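Local atomic coordinates of protease (Actinomadura keratinilytica, PDB entry 8C4X), a protein that probably cleaves proteins as a subtilisin-like serine endopeptidase of the S8 family, this chain being its I9-type propeptide domain. Residues B[26-30]-B[43-49]. Numbering follows the deposited sequence.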
loop_
_atom_site.group_PDB
_atom_site.type_symbol
_atom_site.label_atom_id
_atom_site.label_comp_id
_atom_site.label_asym_id
_atom_site.label_seq_id
_atom_site.Cartn_x
_atom_site.Cartn_y
_atom_site.Cartn_z
ATOM N N GLY B 26 -5.128 -6.241 -13.554
ATOM C CA GLY B 26 -6.108 -5.463 -14.285
ATOM C C GLY B 26 -6.639 -4.242 -13.567
ATOM O O GLY B 26 -7.382 -3.459 -14.177
ATOM N N VAL B 27 -6.304 -4.054 -12.297
ATOM C CA VAL B 27 -6.732 -2.881 -11.544
ATOM C C VAL B 27 -5.714 -1.775 -11.779
ATOM O O VAL B 27 -4.503 -2.010 -11.696
ATOM C CB VAL B 27 -6.861 -3.209 -10.048
ATOM C CG1 VAL B 27 -7.163 -1.957 -9.248
ATOM C CG2 VAL B 27 -7.938 -4.268 -9.822
ATOM N N SER B 28 -6.194 -0.570 -12.079
ATOM C CA SER B 28 -5.318 0.552 -12.397
ATOM C C SER B 28 -4.877 1.260 -11.120
ATOM O O SER B 28 -5.716 1.731 -10.343
ATOM C CB SER B 28 -6.019 1.543 -13.320
ATOM O OG SER B 28 -5.367 2.792 -13.266
ATOM N N VAL B 29 -3.558 1.347 -10.919
ATOM C CA VAL B 29 -3.018 2.122 -9.804
ATOM C C VAL B 29 -3.463 3.577 -9.898
ATOM O O VAL B 29 -3.942 4.161 -8.920
ATOM C CB VAL B 29 -1.482 1.993 -9.760
ATOM C CG1 VAL B 29 -0.856 3.101 -8.901
ATOM C CG2 VAL B 29 -1.082 0.609 -9.231
ATOM N N ASP B 30 -3.299 4.189 -11.075
ATOM C CA ASP B 30 -3.626 5.604 -11.219
ATOM C C ASP B 30 -5.096 5.862 -10.931
ATOM O O ASP B 30 -5.442 6.852 -10.278
ATOM C CB ASP B 30 -3.282 6.081 -12.626
ATOM C CG ASP B 30 -1.793 6.133 -12.879
ATOM O OD1 ASP B 30 -1.010 6.038 -11.905
ATOM O OD2 ASP B 30 -1.405 6.268 -14.060
ATOM N N ARG B 43 4.883 4.981 -7.635
ATOM C CA ARG B 43 3.933 4.094 -8.290
ATOM C C ARG B 43 4.691 3.074 -9.124
ATOM O O ARG B 43 5.692 3.411 -9.769
ATOM C CB ARG B 43 2.974 4.891 -9.171
ATOM C CG ARG B 43 2.155 5.891 -8.374
ATOM C CD ARG B 43 1.205 6.689 -9.277
ATOM N NE ARG B 43 0.581 7.765 -8.516
ATOM C CZ ARG B 43 -0.506 8.430 -8.887
ATOM N NH1 ARG B 43 -1.143 8.146 -10.014
ATOM N NH2 ARG B 43 -0.971 9.397 -8.102
ATOM N N PHE B 44 4.192 1.842 -9.128
ATOM C CA PHE B 44 4.841 0.726 -9.796
ATOM C C PHE B 44 3.875 0.102 -10.786
ATOM O O PHE B 44 2.698 -0.107 -10.471
ATOM C CB PHE B 44 5.300 -0.351 -8.796
ATOM C CG PHE B 44 5.868 0.202 -7.512
ATOM C CD1 PHE B 44 6.965 1.049 -7.537
ATOM C CD2 PHE B 44 5.296 -0.122 -6.281
ATOM C CE1 PHE B 44 7.495 1.570 -6.367
ATOM C CE2 PHE B 44 5.829 0.385 -5.095
ATOM C CZ PHE B 44 6.932 1.238 -5.142
ATOM N N GLY B 45 4.384 -0.223 -11.967
ATOM C CA GLY B 45 3.594 -0.917 -12.969
ATOM C C GLY B 45 4.288 -2.108 -13.597
ATOM O O GLY B 45 3.632 -2.950 -14.222
ATOM N N LYS B 46 5.610 -2.190 -13.466
ATOM C CA LYS B 46 6.379 -3.236 -14.126
ATOM C C LYS B 46 6.770 -4.372 -13.187
ATOM O O LYS B 46 6.540 -5.544 -13.504
ATOM C CB LYS B 46 7.635 -2.627 -14.765
ATOM C CG LYS B 46 8.453 -3.596 -15.591
ATOM C CD LYS B 46 7.695 -4.122 -16.798
ATOM C CE LYS B 46 8.494 -5.217 -17.489
ATOM N NZ LYS B 46 7.982 -5.489 -18.858
ATOM N N VAL B 47 7.357 -4.062 -12.029
ATOM C CA VAL B 47 7.747 -5.131 -11.109
ATOM C C VAL B 47 6.675 -5.429 -10.078
ATOM O O VAL B 47 6.724 -6.485 -9.430
ATOM C CB VAL B 47 9.065 -4.827 -10.370
ATOM C CG1 VAL B 47 10.207 -4.669 -11.372
ATOM C CG2 VAL B 47 8.930 -3.604 -9.459
ATOM N N LEU B 48 5.714 -4.526 -9.909
ATOM C CA LEU B 48 4.537 -4.714 -9.084
ATOM C C LEU B 48 3.430 -3.903 -9.727
ATOM O O LEU B 48 3.689 -2.928 -10.439
ATOM C CB LEU B 48 4.723 -4.219 -7.649
ATOM C CG LEU B 48 5.622 -4.962 -6.687
ATOM C CD1 LEU B 48 5.649 -4.201 -5.362
ATOM C CD2 LEU B 48 5.115 -6.391 -6.508
ATOM N N ASN B 49 2.194 -4.301 -9.461
ATOM C CA ASN B 49 1.042 -3.456 -9.757
ATOM C C ASN B 49 0.685 -2.802 -8.433
ATOM O O ASN B 49 -0.057 -3.360 -7.632
ATOM C CB ASN B 49 -0.117 -4.272 -10.318
ATOM C CG ASN B 49 -1.206 -3.400 -10.906
ATOM O OD1 ASN B 49 -0.920 -2.390 -11.548
ATOM N ND2 ASN B 49 -2.465 -3.797 -10.704
HETATM O O HOH W 1 -1.746 -0.058 -12.636
HETATM O O HOH W 2 -3.849 9.214 -10.340
#
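Asn49 and Val27 share a direct hydrogen bond. Asn49 ND2 donates to Val27 O at 2.9 Å, nearly straight at 171°. The carbonyl oxygen lies in the plane of the Asn49 amide, and the donor lies in the carbonyl plane. The other end of the amide works through water: one water donates to Asn49 OD1 and accepts from Val29 N at 2.9 Å. Asn49 thus reaches the backbone on both sides of Ser28, the N-cap of helix 29-36. CG of Asn49 stands opposite the backbone N (chi1 -168°), which carries the amide to this loop. A leucine here would probably leave Val27 O without this donor and the water on Val29 N without its amide partner.

Asp30 and Arg43 form a salt bridge. Arg43 NH1 meets Asp30 OD1 at 2.8 Å, from above the carboxylate plane. The carboxylate and guanidinium planes are 53° apart. A second water joins NH1 to Asp30 O. Arg43 NE hydrogen-bonds Thr40 OG1.

Van der Waals packing centres on buried Val29. Its CG1 packs 4.1 Å from Arg43 CG, on the extended arginine chain. Its CG2 lies 3.8 Å from Asn49 OD1.

The contact ties the start of helix 29-36 to edge strand 42-44 and the loop leading into strand 50-54. Val29 also touches Leu23 of strand 18-23 and Phe51 of strand 50-54, part of the helix-on-sheet packing of this I9-type propeptide domain.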